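Local coordinates for fibronectin type III domain-containing protein (PDB 6P2K), which probably hydrolyses the glucan backbone of xyloglucan as a family GH74 glycoside hydrolase, with this chain forming its beta-propeller part, at residues N411-G416 with A764-R769; E399-Y404 with A418-M423; K702-Y707 with T744-I749. One frame throughout, in Å; residues are numbered along the deposited sequence.

Interaction 1. Residues N411-G416 with A764-R769; sequences NYVIQG and AGLWRR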
loop_
_atom_site.group_PDB
_atom_site.type_symbol
_atom_site.label_atom_id
_atom_site.label_comp_id
_atom_site.label_asym_id
_atom_site.label_seq_id
_atom_site.Cartn_x
_atom_site.Cartn_y
_atom_site.Cartn_z
ATOM N N ASN B 411 5.968 -11.402 -23.985
ATOM C CA ASN B 411 5.980 -12.775 -23.487
ATOM C C ASN B 411 4.586 -13.331 -23.232
ATOM O O ASN B 411 4.456 -14.536 -22.985
ATOM C CB ASN B 411 6.795 -12.852 -22.195
ATOM C CG ASN B 411 6.235 -11.952 -21.109
ATOM O OD1 ASN B 411 6.283 -10.729 -21.222
ATOM N ND2 ASN B 411 5.681 -12.553 -20.058
ATOM N N TYR B 412 3.556 -12.490 -23.271
ATOM C CA TYR B 412 2.193 -12.903 -22.964
ATOM C C TYR B 412 1.512 -13.448 -24.213
ATOM O O TYR B 412 1.580 -12.835 -25.283
ATOM C CB TYR B 412 1.389 -11.728 -22.408
ATOM C CG TYR B 412 -0.062 -12.059 -22.139
ATOM C CD1 TYR B 412 -0.446 -12.675 -20.956
ATOM C CD2 TYR B 412 -1.048 -11.752 -23.069
ATOM C CE1 TYR B 412 -1.777 -12.979 -20.709
ATOM C CE2 TYR B 412 -2.373 -12.057 -22.835
ATOM C CZ TYR B 412 -2.732 -12.671 -21.651
ATOM O OH TYR B 412 -4.052 -12.973 -21.402
ATOM N N VAL B 413 0.854 -14.599 -24.069
ATOM C CA VAL B 413 0.029 -15.187 -25.115
ATOM C C VAL B 413 -1.277 -15.636 -24.480
ATOM O O VAL B 413 -1.282 -16.160 -23.361
ATOM C CB VAL B 413 0.723 -16.382 -25.808
ATOM C CG1 VAL B 413 -0.133 -16.901 -26.963
ATOM C CG2 VAL B 413 2.113 -15.996 -26.300
ATOM N N ILE B 414 -2.386 -15.427 -25.186
ATOM C CA ILE B 414 -3.674 -15.960 -24.764
ATOM C C ILE B 414 -4.269 -16.759 -25.913
ATOM O O ILE B 414 -4.280 -16.297 -27.059
ATOM C CB ILE B 414 -4.648 -14.855 -24.304
ATOM C CG1 ILE B 414 -6.009 -15.466 -23.955
ATOM C CG2 ILE B 414 -4.793 -13.766 -25.364
ATOM C CD1 ILE B 414 -6.895 -14.563 -23.124
ATOM N N GLN B 415 -4.725 -17.973 -25.607
ATOM C CA GLN B 415 -5.601 -18.741 -26.484
ATOM C C GLN B 415 -7.023 -18.624 -25.960
ATOM O O GLN B 415 -7.279 -18.917 -24.789
ATOM C CB GLN B 415 -5.212 -20.219 -26.530
ATOM C CG GLN B 415 -3.912 -20.566 -27.208
ATOM C CD GLN B 415 -3.722 -22.072 -27.287
ATOM O OE1 GLN B 415 -4.605 -22.795 -27.755
ATOM N NE2 GLN B 415 -2.578 -22.557 -26.809
ATOM N N GLY B 416 -7.941 -18.192 -26.819
ATOM C CA GLY B 416 -9.349 -18.255 -26.487
ATOM C C GLY B 416 -9.917 -19.595 -26.905
ATOM O O GLY B 416 -9.870 -19.945 -28.087
ATOM N N ALA B 764 -6.868 -28.851 -32.402
ATOM C CA ALA B 764 -5.480 -29.171 -32.081
ATOM C C ALA B 764 -4.729 -27.979 -31.493
ATOM O O ALA B 764 -3.497 -27.928 -31.575
ATOM C CB ALA B 764 -4.742 -29.699 -33.314
ATOM N N GLY B 765 -5.442 -27.014 -30.913
ATOM C CA GLY B 765 -4.768 -25.935 -30.215
ATOM C C GLY B 765 -4.014 -24.990 -31.140
ATOM O O GLY B 765 -4.398 -24.751 -32.285
ATOM N N LEU B 766 -2.908 -24.459 -30.625
ATOM C CA LEU B 766 -2.192 -23.352 -31.242
ATOM C C LEU B 766 -0.860 -23.821 -31.809
ATOM O O LEU B 766 -0.127 -24.575 -31.161
ATOM C CB LEU B 766 -1.956 -22.238 -30.221
ATOM C CG LEU B 766 -0.998 -21.111 -30.603
ATOM C CD1 LEU B 766 -1.573 -20.273 -31.736
ATOM C CD2 LEU B 766 -0.700 -20.252 -29.382
ATOM N N TRP B 767 -0.554 -23.361 -33.022
ATOM C CA TRP B 767 0.699 -23.664 -33.696
ATOM C C TRP B 767 1.243 -22.388 -34.321
ATOM O O TRP B 767 0.480 -21.488 -34.683
ATOM C CB TRP B 767 0.514 -24.730 -34.786
ATOM C CG TRP B 767 -0.016 -26.029 -34.277
ATOM C CD1 TRP B 767 -1.292 -26.295 -33.876
ATOM C CD2 TRP B 767 0.718 -27.247 -34.116
ATOM N NE1 TRP B 767 -1.397 -27.602 -33.471
ATOM C CE2 TRP B 767 -0.177 -28.209 -33.609
ATOM C CE3 TRP B 767 2.047 -27.616 -34.350
ATOM C CZ2 TRP B 767 0.213 -29.519 -33.335
ATOM C CZ3 TRP B 767 2.432 -28.914 -34.077
ATOM C CH2 TRP B 767 1.518 -29.851 -33.576
ATOM N N ARG B 768 2.567 -22.322 -34.462
ATOM C CA ARG B 768 3.201 -21.188 -35.114
ATOM C C ARG B 768 4.278 -21.667 -36.078
ATOM O O ARG B 768 4.889 -22.725 -35.892
ATOM C CB ARG B 768 3.795 -20.201 -34.099
ATOM C CG ARG B 768 5.185 -20.542 -33.614
ATOM C CD ARG B 768 5.770 -19.396 -32.810
ATOM N NE ARG B 768 7.160 -19.647 -32.456
ATOM C CZ ARG B 768 7.933 -18.789 -31.799
ATOM N NH1 ARG B 768 7.449 -17.615 -31.415
ATOM N NH2 ARG B 768 9.192 -19.106 -31.527
ATOM N N ARG B 769 4.500 -20.866 -37.115
ATOM C CA ARG B 769 5.431 -21.188 -38.184
ATOM C C ARG B 769 6.230 -19.946 -38.537
ATOM O O ARG B 769 5.682 -18.842 -38.595
ATOM C CB ARG B 769 4.689 -21.705 -39.428
ATOM C CG ARG B 769 5.600 -22.198 -40.543
ATOM C CD ARG B 769 4.834 -22.428 -41.833
ATOM N NE ARG B 769 5.632 -23.145 -42.823
ATOM C CZ ARG B 769 6.503 -22.564 -43.642
ATOM N NH1 ARG B 769 6.690 -21.253 -43.588
ATOM N NH2 ARG B 769 7.187 -23.292 -44.512
#
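Leu766 lays its CB over the flat face of the Gln415 amide, 3.4 Å from Gln415 CD, in a contact made by packing between two sheets. The amide atoms on both sides of CD share the cover, with Gln415 NE2 lying 3.5 Å from Leu766 CB. Farther out, Leu766 CD2 reaches Gln415 CG at 3.9 Å and, in an apolar pair, Val413 CG1 at 4.2 Å. Gln415 gets there because its chain is extended beyond CG (chi2 -175°), which carries the amide across to the other sheet.

Polar bonds fix the groups on both sides of this packing. Gln415 OE1 is held by Thr403 OG1 and Gln417 NE2, which should limit rotation of the amide, and the backbone N of Leu766 is tied to Asn10. Within 764-769, Trp767 NE1 gives a bent bond to Ala764 O (2.8 Å, N-H...O angle 140°), coming from above the carbonyl plane.

The two strand axes pass 8.5 Å apart, as befits neighbouring blades of a propeller stacked face to face. Trp432 touches Val413, Gln415 and Leu766, Val406 of strand 403-409 touches Val413 and Leu766, and strand 765-770 runs between strands 7-8 and 754-761.

Interaction 2. Residues E399-Y404 with A418-M423; sequences ESTYTY and ADNGLM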
loop_
_atom_site.group_PDB
_atom_site.type_symbol
_atom_site.label_atom_id
_atom_site.label_comp_id
_atom_site.label_asym_id
_atom_site.label_seq_id
_atom_site.Cartn_x
_atom_site.Cartn_y
_atom_site.Cartn_z
ATOM N N GLU B 399 -2.126 -32.128 -28.105
ATOM C CA GLU B 399 -2.958 -30.939 -27.972
ATOM C C GLU B 399 -4.275 -31.208 -28.682
ATOM O O GLU B 399 -4.280 -31.582 -29.859
ATOM C CB GLU B 399 -2.284 -29.692 -28.552
ATOM C CG GLU B 399 -1.639 -29.887 -29.915
ATOM C CD GLU B 399 -0.249 -30.484 -29.830
ATOM O OE1 GLU B 399 0.560 -29.965 -29.031
ATOM O OE2 GLU B 399 0.044 -31.451 -30.568
ATOM N N SER B 400 -5.384 -31.022 -27.965
ATOM C CA SER B 400 -6.679 -31.407 -28.511
ATOM C C SER B 400 -7.761 -30.377 -28.207
ATOM O O SER B 400 -8.944 -30.724 -28.130
ATOM C CB SER B 400 -7.105 -32.781 -27.983
ATOM O OG SER B 400 -6.023 -33.693 -28.001
ATOM N N THR B 401 -7.387 -29.109 -28.055
ATOM C CA THR B 401 -8.350 -28.076 -27.707
ATOM C C THR B 401 -8.944 -27.452 -28.959
ATOM O O THR B 401 -8.259 -27.287 -29.973
ATOM C CB THR B 401 -7.708 -26.977 -26.858
ATOM O OG1 THR B 401 -6.670 -26.332 -27.610
ATOM C CG2 THR B 401 -7.129 -27.556 -25.576
ATOM N N TYR B 402 -10.227 -27.112 -28.879
ATOM C CA TYR B 402 -10.838 -26.207 -29.845
ATOM C C TYR B 402 -10.452 -24.783 -29.459
ATOM O O TYR B 402 -10.943 -24.246 -28.459
ATOM C CB TYR B 402 -12.356 -26.380 -29.874
ATOM C CG TYR B 402 -13.013 -25.731 -31.079
ATOM C CD1 TYR B 402 -13.029 -24.345 -31.225
ATOM C CD2 TYR B 402 -13.612 -26.501 -32.070
ATOM C CE1 TYR B 402 -13.614 -23.747 -32.314
ATOM C CE2 TYR B 402 -14.209 -25.907 -33.167
ATOM C CZ TYR B 402 -14.202 -24.529 -33.283
ATOM O OH TYR B 402 -14.784 -23.920 -34.367
ATOM N N THR B 403 -9.576 -24.164 -30.243
ATOM C CA THR B 403 -9.123 -22.805 -29.979
ATOM C C THR B 403 -9.689 -21.865 -31.034
ATOM O O THR B 403 -9.513 -22.097 -32.235
ATOM C CB THR B 403 -7.596 -22.729 -29.949
ATOM O OG1 THR B 403 -7.088 -23.706 -29.029
ATOM C CG2 THR B 403 -7.144 -21.344 -29.498
ATOM N N TYR B 404 -10.371 -20.808 -30.576
ATOM C CA TYR B 404 -11.039 -19.861 -31.468
ATOM C C TYR B 404 -10.083 -18.811 -32.026
ATOM O O TYR B 404 -10.175 -18.449 -33.205
ATOM C CB TYR B 404 -12.156 -19.115 -30.735
ATOM C CG TYR B 404 -13.350 -19.905 -30.239
ATOM C CD1 TYR B 404 -14.381 -20.267 -31.098
ATOM C CD2 TYR B 404 -13.482 -20.218 -28.890
ATOM C CE1 TYR B 404 -15.491 -20.955 -30.634
ATOM C CE2 TYR B 404 -14.588 -20.903 -28.417
ATOM C CZ TYR B 404 -15.587 -21.268 -29.290
ATOM O OH TYR B 404 -16.684 -21.944 -28.814
ATOM N N ALA B 418 -12.831 -23.037 -26.480
ATOM C CA ALA B 418 -14.067 -23.628 -25.999
ATOM C C ALA B 418 -13.755 -24.557 -24.833
ATOM O O ALA B 418 -12.659 -25.118 -24.742
ATOM C CB ALA B 418 -14.774 -24.397 -27.118
ATOM N N ASP B 419 -14.722 -24.686 -23.923
ATOM C CA ASP B 419 -14.620 -25.539 -22.739
ATOM C C ASP B 419 -13.591 -25.045 -21.723
ATOM O O ASP B 419 -13.887 -25.000 -20.526
ATOM C CB ASP B 419 -14.298 -26.985 -23.135
ATOM C CG ASP B 419 -15.472 -27.688 -23.788
ATOM O OD1 ASP B 419 -16.622 -27.412 -23.391
ATOM O OD2 ASP B 419 -15.242 -28.519 -24.693
ATOM N N ASN B 420 -12.386 -24.683 -22.169
ATOM C CA ASN B 420 -11.304 -24.309 -21.264
ATOM C C ASN B 420 -11.085 -22.803 -21.162
ATOM O O ASN B 420 -10.197 -22.374 -20.417
ATOM C CB ASN B 420 -10.004 -24.989 -21.689
ATOM C CG ASN B 420 -10.181 -26.474 -21.929
ATOM O OD1 ASN B 420 -10.683 -27.200 -21.069
ATOM N ND2 ASN B 420 -9.775 -26.934 -23.105
ATOM N N GLY B 421 -11.842 -21.999 -21.907
ATOM C CA GLY B 421 -11.894 -20.566 -21.650
ATOM C C GLY B 421 -10.585 -19.831 -21.880
ATOM O O GLY B 421 -9.923 -19.985 -22.911
ATOM N N LEU B 422 -10.220 -18.993 -20.911
ATOM C CA LEU B 422 -9.045 -18.128 -21.001
ATOM C C LEU B 422 -7.798 -18.954 -20.711
ATOM O O LEU B 422 -7.485 -19.235 -19.554
ATOM C CB LEU B 422 -9.157 -16.964 -20.019
ATOM C CG LEU B 422 -10.389 -16.055 -20.085
ATOM C CD1 LEU B 422 -10.577 -15.312 -18.770
ATOM C CD2 LEU B 422 -10.277 -15.067 -21.238
ATOM N N MET B 423 -7.071 -19.331 -21.762
ATOM C CA MET B 423 -5.836 -20.103 -21.639
ATOM C C MET B 423 -4.662 -19.154 -21.862
ATOM O O MET B 423 -4.487 -18.626 -22.964
ATOM C CB MET B 423 -5.819 -21.253 -22.645
ATOM C CG MET B 423 -4.619 -22.174 -22.522
ATOM S SD MET B 423 -4.642 -23.135 -20.997
ATOM C CE MET B 423 -6.121 -24.114 -21.253
HETATM O O HOH W 1 -11.306 -27.185 -26.280
#
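Ala418 meets Tyr402 and Tyr404 in a mixed backbone and side-chain contact at one end of a blade of the propeller, where the chain leaves strand 412-417 beside the start of strand 403-409. Ala418 N donates to Tyr402 O (3.0 Å) in a nearly straight bond with an N-H...O angle of 160°. The return bond is replaced by a water, which accepts from Tyr402 N at 2.8 Å and donates to Ala418 O at 2.9 Å. That carbonyl also receives Asn420 N, closing a gamma turn with Asp419 at its corner.

Such an end of an antiparallel ladder, loosened by one water and then turned sharply, leads here from the second strand of the blade to its third, 421-425. Nearby Asp405 and Asp513 bind a zinc ion.

The side chains close over Ala418. With Tyr402 CG anti to the backbone N (chi1 -166°), its ring leads away and CB faces Ala418 CB; Tyr402 CD1 then lies over one face of the Tyr404 ring, toward its rim. Tyr404 brings its far end to the alanine, with OH 3.5 Å from Ala418 CB and CE2 3.4 Å from Ala418 N, while its hydroxyl bonds to Asp447. Were Tyr404 an alanine, Asp447 would probably lose this hydroxyl partner and a gap would be likely to open beside the methyl of Ala418.

Thr401 CG2 packs at 3.7 Å against Asn420 ND2, whose N-H groups are used by Gln417 OE1 and Gly14 O; Asn420 OD1 takes a bond from Gln355.

Interaction 3. Residues K702-Y707 with T744-I749; sequences KIVMSY and TSSRFI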
loop_
_atom_site.group_PDB
_atom_site.type_symbol
_atom_site.label_atom_id
_atom_site.label_comp_id
_atom_site.label_asym_id
_atom_site.label_seq_id
_atom_site.Cartn_x
_atom_site.Cartn_y
_atom_site.Cartn_z
ATOM N N LYS B 702 2.122 -10.722 -47.530
ATOM C CA LYS B 702 1.792 -12.115 -47.262
ATOM C C LYS B 702 0.299 -12.289 -47.009
ATOM O O LYS B 702 -0.332 -11.476 -46.324
ATOM C CB LYS B 702 2.585 -12.649 -46.061
ATOM C CG LYS B 702 4.099 -12.638 -46.250
ATOM C CD LYS B 702 4.551 -13.660 -47.285
ATOM C CE LYS B 702 6.020 -13.469 -47.636
ATOM N NZ LYS B 702 6.545 -14.547 -48.518
ATOM N N ILE B 703 -0.253 -13.365 -47.568
ATOM C CA ILE B 703 -1.634 -13.783 -47.352
ATOM C C ILE B 703 -1.628 -15.286 -47.106
ATOM O O ILE B 703 -0.897 -16.026 -47.773
ATOM C CB ILE B 703 -2.536 -13.429 -48.554
ATOM C CG1 ILE B 703 -2.571 -11.918 -48.778
ATOM C CG2 ILE B 703 -3.947 -13.966 -48.354
ATOM C CD1 ILE B 703 -3.085 -11.520 -50.144
ATOM N N VAL B 704 -2.434 -15.739 -46.145
ATOM C CA VAL B 704 -2.508 -17.151 -45.792
ATOM C C VAL B 704 -3.972 -17.571 -45.724
ATOM O O VAL B 704 -4.855 -16.766 -45.419
ATOM C CB VAL B 704 -1.785 -17.444 -44.453
ATOM C CG1 VAL B 704 -2.432 -16.670 -43.311
ATOM C CG2 VAL B 704 -1.748 -18.941 -44.148
ATOM N N MET B 705 -4.227 -18.840 -46.038
ATOM C CA MET B 705 -5.553 -19.430 -45.910
ATOM C C MET B 705 -5.394 -20.937 -45.757
ATOM O O MET B 705 -4.325 -21.496 -46.018
ATOM C CB MET B 705 -6.443 -19.086 -47.111
ATOM C CG MET B 705 -5.948 -19.630 -48.445
ATOM S SD MET B 705 -6.529 -21.305 -48.792
ATOM C CE MET B 705 -8.302 -21.057 -48.796
ATOM N N SER B 706 -6.479 -21.593 -45.345
ATOM C CA SER B 706 -6.458 -23.034 -45.119
ATOM C C SER B 706 -7.791 -23.639 -45.532
ATOM O O SER B 706 -8.844 -23.209 -45.050
ATOM C CB SER B 706 -6.159 -23.352 -43.649
ATOM O OG SER B 706 -6.532 -24.678 -43.323
ATOM N N TYR B 707 -7.739 -24.639 -46.413
ATOM C CA TYR B 707 -8.934 -25.341 -46.876
ATOM C C TYR B 707 -9.218 -26.520 -45.953
ATOM O O TYR B 707 -8.353 -27.381 -45.752
ATOM C CB TYR B 707 -8.757 -25.819 -48.315
ATOM C CG TYR B 707 -9.203 -24.821 -49.359
ATOM C CD1 TYR B 707 -10.501 -24.328 -49.365
ATOM C CD2 TYR B 707 -8.327 -24.377 -50.343
ATOM C CE1 TYR B 707 -10.917 -23.419 -50.318
ATOM C CE2 TYR B 707 -8.732 -23.467 -51.303
ATOM C CZ TYR B 707 -10.029 -22.990 -51.284
ATOM O OH TYR B 707 -10.437 -22.083 -52.235
ATOM N N THR B 744 -9.054 -21.836 -37.298
ATOM C CA THR B 744 -10.070 -20.864 -36.924
ATOM C C THR B 744 -9.571 -19.430 -36.993
ATOM O O THR B 744 -10.379 -18.516 -37.190
ATOM C CB THR B 744 -10.587 -21.143 -35.505
ATOM O OG1 THR B 744 -9.475 -21.297 -34.616
ATOM C CG2 THR B 744 -11.435 -22.412 -35.479
ATOM N N SER B 745 -8.267 -19.213 -36.838
ATOM C CA SER B 745 -7.707 -17.870 -36.849
ATOM C C SER B 745 -6.227 -17.950 -37.200
ATOM O O SER B 745 -5.553 -18.935 -36.886
ATOM C CB SER B 745 -7.879 -17.173 -35.495
ATOM O OG SER B 745 -6.930 -17.657 -34.557
ATOM N N SER B 746 -5.734 -16.901 -37.855
ATOM C CA SER B 746 -4.314 -16.740 -38.130
ATOM C C SER B 746 -3.927 -15.278 -37.968
ATOM O O SER B 746 -4.695 -14.380 -38.326
ATOM C CB SER B 746 -3.942 -17.234 -39.541
ATOM O OG SER B 746 -4.288 -18.597 -39.722
ATOM N N ARG B 747 -2.738 -15.048 -37.417
ATOM C CA ARG B 747 -2.182 -13.710 -37.275
ATOM C C ARG B 747 -0.705 -13.756 -37.628
ATOM O O ARG B 747 0.003 -14.689 -37.236
ATOM C CB ARG B 747 -2.342 -13.155 -35.850
ATOM C CG ARG B 747 -3.769 -12.865 -35.423
ATOM C CD ARG B 747 -3.789 -12.072 -34.126
ATOM N NE ARG B 747 -5.078 -12.150 -33.443
ATOM C CZ ARG B 747 -6.077 -11.294 -33.629
ATOM N NH1 ARG B 747 -5.939 -10.289 -34.488
ATOM N NH2 ARG B 747 -7.216 -11.440 -32.960
ATOM N N PHE B 748 -0.245 -12.758 -38.371
ATOM C CA PHE B 748 1.180 -12.580 -38.612
ATOM C C PHE B 748 1.754 -11.743 -37.478
ATOM O O PHE B 748 1.326 -10.605 -37.258
ATOM C CB PHE B 748 1.434 -11.918 -39.965
ATOM C CG PHE B 748 1.176 -12.820 -41.136
ATOM C CD1 PHE B 748 2.121 -13.753 -41.527
ATOM C CD2 PHE B 748 -0.012 -12.739 -41.843
ATOM C CE1 PHE B 748 1.888 -14.584 -42.605
ATOM C CE2 PHE B 748 -0.252 -13.570 -42.921
ATOM C CZ PHE B 748 0.699 -14.495 -43.300
ATOM N N ILE B 749 2.715 -12.309 -36.753
ATOM C CA ILE B 749 3.214 -11.716 -35.521
ATOM C C ILE B 749 4.734 -11.762 -35.537
ATOM O O ILE B 749 5.324 -12.808 -35.829
ATOM C CB ILE B 749 2.656 -12.444 -34.282
ATOM C CG1 ILE B 749 1.135 -12.282 -34.223
ATOM C CG2 ILE B 749 3.300 -11.919 -33.007
ATOM C CD1 ILE B 749 0.497 -12.927 -33.029
#
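Ser746 touches first along 744-749, its CB resting 4.1 Å from Val704 CG1. Its hydroxyl is engaged apart from the valine, with Gly695 O and Ser759 OG, so it is the methylene that serves the packing. Arg747 turns the other way, and its NE reaches Val406 O on the first strand of another blade.

Phe748 then carries most of the contact. With CG anti to the carbonyl carbon (chi1 -72°), the far end of the ring comes between Lys702 and Val704: CZ is 3.8 Å from Lys702 CB, and CE2 is 3.8 Å from Val704 CG1. Both approach the ring obliquely. The aromatic and the valine slide past each other in opposite directions, and Phe748 CE2 also comes within 4.0 Å of Lys702 O.

This is blade-on-blade packing in a seven-bladed beta-propeller: strand 702-709 belongs to one four-stranded sheet and strand 745-751 to the next, their short axes 8.5 Å apart and running at 160° to one another. Val704 CG1 is the shared point, meeting both Ser746 and Phe748.

Of the Lys702 side chain, CB alone meets the ring; a bend at chi2 (-69°) takes the rest away, and NZ bonds to Thr722 OG1. Ala697, Ala699, Leu720 and Met755 surround Phe748, and Leu757 touches both Val704 and Ser746.

Overall arrangement
Followed from the N terminus, the chain first closes interaction 2, a short loop of 13 residues between 399-404 and 418-423. Inside that loop lies 411-416, the first half of interaction 1, whose partner comes only near the C terminus; the two contacts therefore cross. They also touch, through backbone bonds of Gly416 with Tyr404 and Gln415 with Met423 in one sheet. Interaction 3 opens after interaction 2 has closed and falls wholly within the long span of interaction 1. Interactions 1 and 3 join the blade that ends the chain to its neighbours on its two flanks, and Thr744 OG1, bonded to Thr403 O, links interactions 2 and 3.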